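Local coordinates for uncharacterized protein (Bacteroides caccae, PDB 4R4K) that is of unknown function but adopts a cystatin-like fold of the NTF2 clan, with polyethylene glycol chains bound in its pockets in the crystal, at residues 17-22 / 28-33; 59-64 / 102-107. One frame throughout, in Å; residues are numbered along the deposited sequence. Where two conformers were deposited one is given.

Interaction 1 (17-22 / 28-33); sequences DKFTSS and TRIKFP. With ACT (acetate ion), chain E.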
ATOM      1  N   ASP A  17      -4.901  -8.972   9.858  1.00 22.18           N
ATOM      2  CA  ASP A  17      -6.081  -9.747   9.476  0.70 24.20           C
ATOM      3  C   ASP A  17      -7.361  -8.902   9.524  1.00 21.75           C
ATOM      4  O   ASP A  17      -8.191  -8.975   8.619  1.00 21.75           O
ATOM      5  CB  ASP A  17      -6.196 -11.015  10.328  0.70 25.41           C
ATOM      6  CG  ASP A  17      -5.191 -12.089   9.910  0.70 36.18           C
ATOM      7  OD1 ASP A  17      -4.593 -11.965   8.818  0.70 38.90           O
ATOM      8  OD2 ASP A  17      -5.007 -13.067  10.665  0.70 35.35           O
ATOM      9  N   LYS A  18      -7.523  -8.087  10.555  1.00 22.04           N
ATOM     10  CA  LYS A  18      -8.679  -7.210  10.581  1.00 23.91           C
ATOM     11  C   LYS A  18      -8.624  -6.119   9.490  1.00 18.98           C
ATOM     12  O   LYS A  18      -9.626  -5.791   8.857  1.00 21.42           O
ATOM     13  CB  LYS A  18      -8.882  -6.621  11.974  1.00 24.04           C
ATOM     14  CG  LYS A  18     -10.274  -6.021  12.109  1.00 28.26           C
ATOM     15  CD  LYS A  18     -10.506  -5.429  13.482  1.00 35.70           C
ATOM     16  CE  LYS A  18     -11.936  -4.950  13.609  1.00 41.40           C
ATOM     17  NZ  LYS A  18     -12.203  -4.309  14.923  1.00 44.09           N
ATOM     18  N   PHE A  19      -7.444  -5.543   9.309  1.00 18.02           N
ATOM     19  CA  PHE A  19      -7.194  -4.487   8.324  1.00 17.95           C
ATOM     20  C   PHE A  19      -7.601  -4.954   6.930  1.00 17.96           C
ATOM     21  O   PHE A  19      -8.277  -4.216   6.185  1.00 19.26           O
ATOM     22  CB  PHE A  19      -5.703  -4.164   8.385  1.00 17.10           C
ATOM     23  CG  PHE A  19      -5.243  -3.024   7.508  1.00 17.42           C
ATOM     24  CD1 PHE A  19      -5.239  -1.702   7.972  1.00 16.56           C
ATOM     25  CD2 PHE A  19      -4.729  -3.266   6.232  1.00 20.44           C
ATOM     26  CE1 PHE A  19      -4.779  -0.654   7.169  1.00 20.16           C
ATOM     27  CE2 PHE A  19      -4.243  -2.230   5.454  1.00 17.67           C
ATOM     28  CZ  PHE A  19      -4.281  -0.927   5.917  1.00 18.15           C
ATOM     29  N   THR A  20      -7.211  -6.175   6.581  1.00 17.05           N
ATOM     30  CA  THR A  20      -7.443  -6.664   5.213  1.00 18.87           C
ATOM     31  C   THR A  20      -8.856  -7.236   5.046  1.00 22.07           C
ATOM     32  O   THR A  20      -9.268  -7.501   3.928  1.00 22.36           O
ATOM     33  CB  THR A  20      -6.419  -7.741   4.791  1.00 19.21           C
ATOM     34  OG1 THR A  20      -6.403  -8.807   5.744  1.00 21.30           O
ATOM     35  CG2 THR A  20      -5.058  -7.130   4.683  1.00 21.27           C
ATOM     36  N   SER A  21      -9.579  -7.422   6.144  1.00 22.26           N
ATOM     37  CA  SER A  21     -10.905  -8.062   6.090  1.00 21.95           C
ATOM     38  C   SER A  21     -12.077  -7.073   6.055  1.00 22.53           C
ATOM     39  O   SER A  21     -13.208  -7.481   5.811  1.00 23.07           O
ATOM     40  CB  SER A  21     -11.062  -9.029   7.267  1.00 26.77           C
ATOM     41  OG  SER A  21     -11.350  -8.293   8.445  1.00 30.34           O
ATOM     42  N   SER A  22     -11.823  -5.788   6.294  1.00 23.71           N
ATOM     43  CA  SER A  22     -12.900  -4.789   6.366  1.00 22.48           C
ATOM     44  C   SER A  22     -12.444  -3.436   5.842  1.00 20.18           C
ATOM     45  O   SER A  22     -11.530  -2.825   6.405  1.00 20.61           O
ATOM     46  CB  SER A  22     -13.370  -4.593   7.813  1.00 24.19           C
ATOM     47  OG  SER A  22     -14.258  -3.484   7.930  1.00 25.01           O
ATOM     48  N   THR A  28      -9.883   3.541   8.709  1.00 18.34           N
ATOM     49  CA  THR A  28      -9.627   4.147  10.042  1.00 20.28           C
ATOM     50  C   THR A  28      -8.188   3.987  10.501  1.00 20.74           C
ATOM     51  O   THR A  28      -7.754   4.691  11.421  1.00 20.51           O
ATOM     52  CB  THR A  28     -10.544   3.585  11.173  1.00 22.14           C
ATOM     53  OG1 THR A  28     -10.201   2.242  11.542  1.00 20.84           O
ATOM     54  CG2 THR A  28     -12.028   3.695  10.821  1.00 24.84           C
ATOM     55  N   ARG A  29      -7.446   3.054   9.889  1.00 19.11           N
ATOM     56  CA  ARG A  29      -6.071   2.762  10.294  1.00 16.16           C
ATOM     57  C   ARG A  29      -5.009   3.199   9.303  1.00 19.59           C
ATOM     58  O   ARG A  29      -3.918   2.640   9.250  1.00 19.67           O
ATOM     59  CB  ARG A  29      -5.932   1.290  10.626  1.00 17.66           C
ATOM     60  CG  ARG A  29      -6.738   0.850  11.817  1.00 17.25           C
ATOM     61  CD  ARG A  29      -6.465   1.681  13.071  1.00 18.59           C
ATOM     62  NE  ARG A  29      -7.048   1.028  14.230  1.00 18.82           N
ATOM     63  CZ  ARG A  29      -6.496   0.015  14.893  1.00 21.18           C
ATOM     64  NH1 ARG A  29      -5.296  -0.468  14.579  1.00 20.18           N
ATOM     65  NH2 ARG A  29      -7.161  -0.527  15.892  1.00 23.38           N
ATOM     66  N   ILE A  30      -5.324   4.231   8.541  1.00 16.95           N
ATOM     67  CA  ILE A  30      -4.362   4.840   7.657  1.00 20.08           C
ATOM     68  C   ILE A  30      -4.273   6.313   8.019  1.00 21.27           C
ATOM     69  O   ILE A  30      -5.305   6.977   8.145  1.00 23.41           O
ATOM     70  CB  ILE A  30      -4.761   4.687   6.185  1.00 18.08           C
ATOM     71  CG1 ILE A  30      -4.944   3.196   5.848  1.00 19.34           C
ATOM     72  CG2 ILE A  30      -3.677   5.323   5.324  1.00 21.28           C
ATOM     73  CD1 ILE A  30      -5.669   2.921   4.548  1.00 21.25           C
ATOM     74  N   LYS A  31      -3.052   6.796   8.240  1.00 22.30           N
ATOM     75  CA  LYS A  31      -2.839   8.202   8.593  0.50 23.13           C
ATOM     76  C   LYS A  31      -2.601   9.049   7.338  1.00 21.35           C
ATOM     77  O   LYS A  31      -1.489   9.147   6.848  1.00 20.87           O
ATOM     78  CB  LYS A  31      -1.693   8.343   9.594  0.50 24.45           C
ATOM     79  CG  LYS A  31      -2.062   7.826  10.992  0.50 27.41           C
ATOM     80  CD  LYS A  31      -0.939   8.007  12.002  0.50 33.42           C
ATOM     81  CE  LYS A  31      -1.420   7.967  13.460  0.50 38.75           C
ATOM     82  NZ  LYS A  31      -2.812   8.465  13.669  0.50 37.50           N
ATOM     83  N   PHE A  32      -3.675   9.638   6.823  1.00 24.36           N
ATOM     84  CA  PHE A  32      -3.642  10.491   5.653  1.00 24.09           C
ATOM     85  C   PHE A  32      -3.386  11.938   6.064  1.00 27.65           C
ATOM     86  O   PHE A  32      -3.863  12.365   7.114  1.00 26.65           O
ATOM     87  CB  PHE A  32      -4.984  10.431   4.909  1.00 24.51           C
ATOM     88  CG  PHE A  32      -5.317   9.073   4.340  1.00 21.13           C
ATOM     89  CD1 PHE A  32      -4.633   8.580   3.234  1.00 21.30           C
ATOM     90  CD2 PHE A  32      -6.357   8.287   4.881  1.00 23.11           C
ATOM     91  CE1 PHE A  32      -4.947   7.346   2.700  1.00 21.60           C
ATOM     92  CE2 PHE A  32      -6.680   7.039   4.338  1.00 23.69           C
ATOM     93  CZ  PHE A  32      -5.977   6.569   3.250  1.00 21.72           C
ATOM     94  N   PRO A  33      -2.686  12.711   5.211  1.00 29.01           N
ATOM     95  CA  PRO A  33      -2.080  12.286   3.951  1.00 25.87           C
ATOM     96  C   PRO A  33      -0.831  11.511   4.252  1.00 26.19           C
ATOM     97  O   PRO A  33      -0.193  11.728   5.283  1.00 23.92           O
ATOM     98  CB  PRO A  33      -1.741  13.606   3.241  1.00 27.94           C
ATOM     99  CG  PRO A  33      -1.640  14.607   4.336  1.00 31.56           C
ATOM    100  CD  PRO A  33      -2.591  14.173   5.409  1.00 29.71           C
TER
HETATM  101  C   ACT E 201     -11.120   0.636  16.664  1.00 46.73           C
HETATM  102  O   ACT E 201     -10.021   0.070  16.762  1.00 36.71           O
HETATM  103  OXT ACT E 201     -11.462   1.505  17.490  1.00 61.78           O
HETATM  104  CH3 ACT E 201     -12.047   0.264  15.545  1.00 48.15           C
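A backbone carbonyl oxygen lies at the rim of the Phe19 ring: Arg29 O sits near the ring plane, 4.0 Å from Phe19 CE1, so the partly positive ring edge, not a face, meets the polar atom. The same edge carries the apolar half of the contact. Phe19 CE1 lies 4.1 Å from Ile30 CG1, which is also near the ring plane, and Phe19 CD1 lies 4.1 Å from Arg29 CB. Phe19 reaches this place because its CG is anti to the backbone N (chi1 -176°), which carries the ring off helix 12-21 to the loop after helix 23-28. Val118 of strand 116-123 touches both Phe19 and Ile30; the contact thus belongs to the packing of the N-terminal helices on the sheet. Arg29 NH2 lies 3.0 Å from an acetate oxygen, O, in the guanidinium plane (N-H...O angle 166°), the ion probably coming from the crystallisation liquor. Apolar packing therefore joins the two segments: only CB and the backbone O of Arg29 face the ring, while its charge is probably balanced at the far end of the side chain, by a salt bridge to Glu10 and the acetate, beside a hydrogen bond to Trp116 O.

Interaction 2 (59-64 / 102-107); sequences PLLDSE and IDLRVE. With PEU (2,5,8,11,14,17,20,23,26,29,32,35,38,41,44,47,50,53,56,59,62,65,68,71,74,77,80-heptacosaoxadooctacontan-82-ol), chain J; PEU (2,5,8,11,14,17,20,23,26,29,32,35,38,41,44,47,50,53,56,59,62,65,68,71,74,77,80-heptacosaoxadooctacontan-82-ol), chain H; ACT (acetate ion), chain G.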
ATOM      1  N   PRO A  59      -5.789   2.728  -2.616  1.00 16.11           N
ATOM      2  CA  PRO A  59      -6.259   1.392  -3.012  1.00 18.51           C
ATOM      3  C   PRO A  59      -6.327   0.443  -1.820  1.00 19.94           C
ATOM      4  O   PRO A  59      -5.299   0.160  -1.205  1.00 19.62           O
ATOM      5  CB  PRO A  59      -5.180   0.907  -4.007  1.00 17.70           C
ATOM      6  CG  PRO A  59      -4.263   2.088  -4.218  1.00 21.58           C
ATOM      7  CD  PRO A  59      -4.386   2.912  -2.982  1.00 18.24           C
ATOM      8  N   LEU A  60      -7.508  -0.105  -1.558  1.00 18.20           N
ATOM      9  CA  LEU A  60      -7.686  -1.038  -0.474  1.00 17.52           C
ATOM     10  C   LEU A  60      -6.863  -2.309  -0.685  1.00 16.75           C
ATOM     11  O   LEU A  60      -6.869  -2.880  -1.782  1.00 18.85           O
ATOM     12  CB  LEU A  60      -9.175  -1.345  -0.292  1.00 17.12           C
ATOM     13  CG  LEU A  60     -10.025  -0.161   0.206  1.00 17.43           C
ATOM     14  CD1 LEU A  60     -11.499  -0.394  -0.077  1.00 16.34           C
ATOM     15  CD2 LEU A  60      -9.823   0.094   1.690  1.00 19.21           C
ATOM     16  N   LEU A  61      -6.189  -2.726   0.386  1.00 17.40           N
ATOM     17  CA  LEU A  61      -5.281  -3.878   0.383  1.00 17.68           C
ATOM     18  C   LEU A  61      -5.946  -5.108   0.984  1.00 17.41           C
ATOM     19  O   LEU A  61      -6.529  -5.037   2.061  1.00 16.54           O
ATOM     20  CB  LEU A  61      -4.044  -3.558   1.202  1.00 18.00           C
ATOM     21  CG  LEU A  61      -3.199  -2.446   0.598  1.00 19.39           C
ATOM     22  CD1 LEU A  61      -2.093  -2.091   1.565  1.00 22.99           C
ATOM     23  CD2 LEU A  61      -2.641  -2.817  -0.772  1.00 26.92           C
ATOM     24  N   ASP A  62      -5.903  -6.223   0.255  1.00 16.49           N
ATOM     25  CA  ASP A  62      -6.526  -7.453   0.722  1.00 16.54           C
ATOM     26  C   ASP A  62      -5.534  -8.442   1.297  1.00 20.50           C
ATOM     27  O   ASP A  62      -4.330  -8.210   1.251  1.00 18.92           O
ATOM     28  CB  ASP A  62      -7.407  -8.063  -0.375  1.00 21.36           C
ATOM     29  CG  ASP A  62      -6.636  -8.636  -1.543  1.00 29.34           C
ATOM     30  OD1 ASP A  62      -5.408  -8.865  -1.460  1.00 24.74           O
ATOM     31  OD2 ASP A  62      -7.293  -8.901  -2.578  1.00 34.01           O
ATOM     32  N   SER A  63      -6.045  -9.535   1.851  1.00 18.66           N
ATOM     33  CA  SER A  63      -5.191 -10.492   2.577  1.00 21.42           C
ATOM     34  C   SER A  63      -4.205 -11.183   1.651  1.00 20.77           C
ATOM     35  O   SER A  63      -3.079 -11.455   2.043  1.00 23.45           O
ATOM     36  CB  SER A  63      -6.026 -11.532   3.313  1.00 22.61           C
ATOM     37  OG  SER A  63      -6.823 -12.260   2.421  1.00 26.63           O
ATOM     38  N   GLU A  64      -4.626 -11.474   0.425  1.00 21.95           N
ATOM     39  CA  GLU A  64      -3.760 -12.129  -0.535  1.00 25.20           C
ATOM     40  C   GLU A  64      -2.549 -11.252  -0.872  1.00 22.46           C
ATOM     41  O   GLU A  64      -1.422 -11.743  -0.979  1.00 25.96           O
ATOM     42  CB  GLU A  64      -4.557 -12.470  -1.807  1.00 28.86           C
ATOM     43  CG  GLU A  64      -5.650 -13.509  -1.586  1.00 37.36           C
ATOM     44  CD  GLU A  64      -6.959 -12.994  -0.953  1.00 57.81           C
ATOM     45  OE1 GLU A  64      -7.148 -11.764  -0.748  1.00 38.39           O
ATOM     46  OE2 GLU A  64      -7.826 -13.850  -0.647  1.00 57.20           O
ATOM     47  N   ILE A 102      10.323  -2.268  -7.164  1.00 23.31           N
ATOM     48  CA  ILE A 102       9.155  -2.748  -6.410  1.00 22.95           C
ATOM     49  C   ILE A 102       7.915  -2.046  -6.914  1.00 20.97           C
ATOM     50  O   ILE A 102       7.994  -0.925  -7.449  1.00 26.35           O
ATOM     51  CB  ILE A 102       9.282  -2.499  -4.904  1.00 25.62           C
ATOM     52  CG1 ILE A 102       9.348  -0.994  -4.618  1.00 31.77           C
ATOM     53  CG2 ILE A 102      10.471  -3.262  -4.340  1.00 29.72           C
ATOM     54  CD1 ILE A 102       9.082  -0.647  -3.181  1.00 32.24           C
ATOM     55  N   ASP A 103       6.775  -2.713  -6.817  1.00 18.60           N
ATOM     56  CA  ASP A 103       5.495  -2.073  -7.151  1.00 23.34           C
ATOM     57  C   ASP A 103       4.582  -1.806  -5.950  1.00 20.85           C
ATOM     58  O   ASP A 103       3.520  -1.247  -6.108  1.00 21.43           O
ATOM     59  CB  ASP A 103       4.761  -2.823  -8.256  1.00 28.00           C
ATOM     60  CG  ASP A 103       4.468  -4.238  -7.915  1.00 30.67           C
ATOM     61  OD1 ASP A 103       4.329  -4.603  -6.724  1.00 42.31           O
ATOM     62  OD2 ASP A 103       4.380  -5.003  -8.904  1.00 42.51           O
ATOM     63  N   LEU A 104       4.997  -2.197  -4.748  1.00 19.67           N
ATOM     64  CA  LEU A 104       4.256  -1.884  -3.518  1.00 16.70           C
ATOM     65  C   LEU A 104       5.221  -1.805  -2.345  1.00 18.76           C
ATOM     66  O   LEU A 104       6.046  -2.694  -2.172  1.00 17.72           O
ATOM     67  CB  LEU A 104       3.153  -2.932  -3.216  1.00 16.21           C
ATOM     68  CG  LEU A 104       2.304  -2.762  -1.939  1.00 20.21           C
ATOM     69  CD1 LEU A 104       1.415  -1.544  -2.018  1.00 20.47           C
ATOM     70  CD2 LEU A 104       1.430  -3.982  -1.640  1.00 22.51           C
ATOM     71  N   ARG A 105       5.104  -0.752  -1.538  1.00 15.81           N
ATOM     72  CA  ARG A 105       5.777  -0.663  -0.262  1.00 17.18           C
ATOM     73  C   ARG A 105       4.767  -0.057   0.696  1.00 18.46           C
ATOM     74  O   ARG A 105       4.199   0.991   0.403  1.00 21.87           O
ATOM     75  CB  ARG A 105       7.039   0.199  -0.343  1.00 20.16           C
ATOM     76  CG  ARG A 105       7.870   0.401   0.919  1.00 20.17           C
ATOM     77  CD  ARG A 105       8.840   1.541   0.747  1.00 26.22           C
ATOM     78  NE  ARG A 105       9.736   1.633   1.898  1.00 32.03           N
ATOM     79  CZ  ARG A 105       9.475   2.321   3.006  1.00 29.22           C
ATOM     80  NH1 ARG A 105       8.327   2.978   3.151  1.00 31.50           N
ATOM     81  NH2 ARG A 105      10.376   2.348   3.982  1.00 32.85           N
ATOM     82  N   VAL A 106       4.510  -0.760   1.802  1.00 18.53           N
ATOM     83  CA  VAL A 106       3.601  -0.278   2.828  1.00 19.61           C
ATOM     84  C   VAL A 106       4.343  -0.241   4.161  1.00 19.79           C
ATOM     85  O   VAL A 106       4.998  -1.211   4.557  1.00 17.14           O
ATOM     86  CB  VAL A 106       2.376  -1.195   2.993  1.00 19.84           C
ATOM     87  CG1 VAL A 106       1.342  -0.524   3.892  1.00 18.95           C
ATOM     88  CG2 VAL A 106       1.790  -1.552   1.641  1.00 22.43           C
ATOM     89  N   GLU A 107       4.273   0.913   4.816  1.00 18.73           N
ATOM     90  CA  GLU A 107       4.948   1.135   6.082  0.50 20.20           C
ATOM     91  C   GLU A 107       3.918   1.221   7.196  1.00 19.11           C
ATOM     92  O   GLU A 107       2.982   2.039   7.125  1.00 18.92           O
ATOM     93  CB  GLU A 107       5.758   2.432   6.036  0.50 23.24           C
ATOM     94  CG  GLU A 107       6.543   2.695   7.312  0.50 28.66           C
ATOM     95  CD  GLU A 107       7.448   3.906   7.217  0.50 37.05           C
ATOM     96  OE1 GLU A 107       7.179   4.794   6.394  0.50 39.05           O
ATOM     97  OE2 GLU A 107       8.419   3.977   7.989  0.50 46.43           O
TER
HETATM   98  OCV PEU J 206     -12.977 -10.464  -8.728  1.00 59.91           O
HETATM   99  CCW PEU J 206     -12.513  -9.273  -8.112  1.00 59.16           C
HETATM  100  CCX PEU J 206     -12.234  -9.502  -6.638  1.00 64.56           C
HETATM  101  OCY PEU J 206     -11.322  -8.483  -6.227  1.00 70.44           O
HETATM  102  CCZ PEU J 206     -11.874  -7.451  -5.406  1.00 58.71           C
HETATM  103  CDA PEU J 206     -10.946  -7.304  -4.213  1.00 57.20           C
HETATM  104  ODB PEU J 206     -11.175  -8.391  -3.327  1.00 64.55           O
HETATM  105  CDC PEU J 206     -10.070  -8.756  -2.492  1.00 48.08           C
HETATM  106  CDD PEU J 206      -9.991 -10.275  -2.310  1.00 52.31           C
HETATM  107  ODE PEU J 206     -10.044 -10.628  -0.917  1.00 48.22           O
HETATM  108  OCP PEU H 204      -1.787  -1.853 -12.993  1.00 69.77           O
HETATM  109  CCQ PEU H 204      -2.407  -1.163 -11.911  1.00 63.97           C
HETATM  110  CCR PEU H 204      -1.505  -1.214 -10.683  1.00 64.08           C
HETATM  111  OCS PEU H 204      -1.224  -2.571 -10.336  1.00 65.03           O
HETATM  112  CCT PEU H 204       0.180  -2.868 -10.244  1.00 59.68           C
HETATM  113  CCU PEU H 204       0.782  -2.287  -8.967  1.00 48.08           C
HETATM  114  OCV PEU H 204       0.008  -2.740  -7.859  1.00 52.21           O
HETATM  115  CCW PEU H 204       0.630  -2.542  -6.595  1.00 52.26           C
HETATM  116  CCX PEU H 204      -0.454  -2.524  -5.529  1.00 53.99           C
HETATM  117  OCY PEU H 204      -1.238  -3.722  -5.545  1.00 56.25           O
HETATM  118  CCZ PEU H 204      -2.244  -3.791  -4.517  1.00 59.33           C
HETATM  119  CDA PEU H 204      -3.417  -2.839  -4.766  1.00 53.89           C
HETATM  120  ODB PEU H 204      -4.672  -3.512  -4.654  1.00 65.31           O
HETATM  121  CDC PEU H 204      -5.576  -3.278  -5.740  1.00 61.82           C
HETATM  122  CDD PEU H 204      -5.099  -4.063  -6.964  1.00 66.55           C
HETATM  123  ODE PEU H 204      -6.166  -4.250  -7.899  1.00 64.90           O
HETATM  124  C   ACT G 203      13.441   1.378   1.857  1.00 58.49           C
HETATM  125  O   ACT G 203      14.112   2.427   1.837  1.00 64.58           O
HETATM  126  OXT ACT G 203      12.956   0.932   2.919  1.00 55.54           O
HETATM  127  CH3 ACT G 203      13.211   0.643   0.568  1.00 52.64           C
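Leu61 and Val106 meet in a buried, purely apolar contact near the centre of the chain, where the loop between strands 48-51 and 69-72 packs on strand 104-110. The two side chains reach toward each other tip to tip, Leu61 CD1 standing 3.9 Å from Val106 CG2. The other Leu61 branch turns to Leu104, with CD2 of Leu61 4.3 Å from CD2 of Leu104, and also lies 3.9 Å from CCZ of a bound polyethylene glycol, so one leucine fork serves both the core and the ligand pocket. Leu104 and Val106 both point at the loop from the same face of the antiparallel sheet of this cystatin-like fold; at the start of this stretch Asp103 and Leu104 both face Ala95 in a classic beta bulge. Arg105, between them on the strand, points away from the loop, and its NH2 donates to acetate OXT at 3.1 Å (160°), in the guanidinium plane; a weak bond from Arg105 NE joins it. An alanine at Arg105 would probably leave the acetate without its donor and remove the long salt bridge to Glu107, which His90 would still hold. Farther along the loop, Glu64 OE1 accepts a hydrogen bond from ODE of a second glycol chain at 3.1 Å.

How the interactions relate
From the N terminus, helix 12-21 comes first, and interaction 1 closes a short loop around helix 23-28, bringing the chain back to Phe19 within a few residues. The chain then passes through the hairpin of strands 38-41 and 48-51 before interaction 2 opens at 59-64. That contact closes a much longer loop, holding strands 69-72, 78-87 and 90-97. The two are in series, neither nested nor crossed, yet they touch: Thr20 CB packs 3.5 Å from Ser63 N, placing the 59-64 loop against the end of helix 12-21. Val118 of strand 116-123 is touched by side chains of both contacts, Val106 among them, so helices, loop and sheet join in one core.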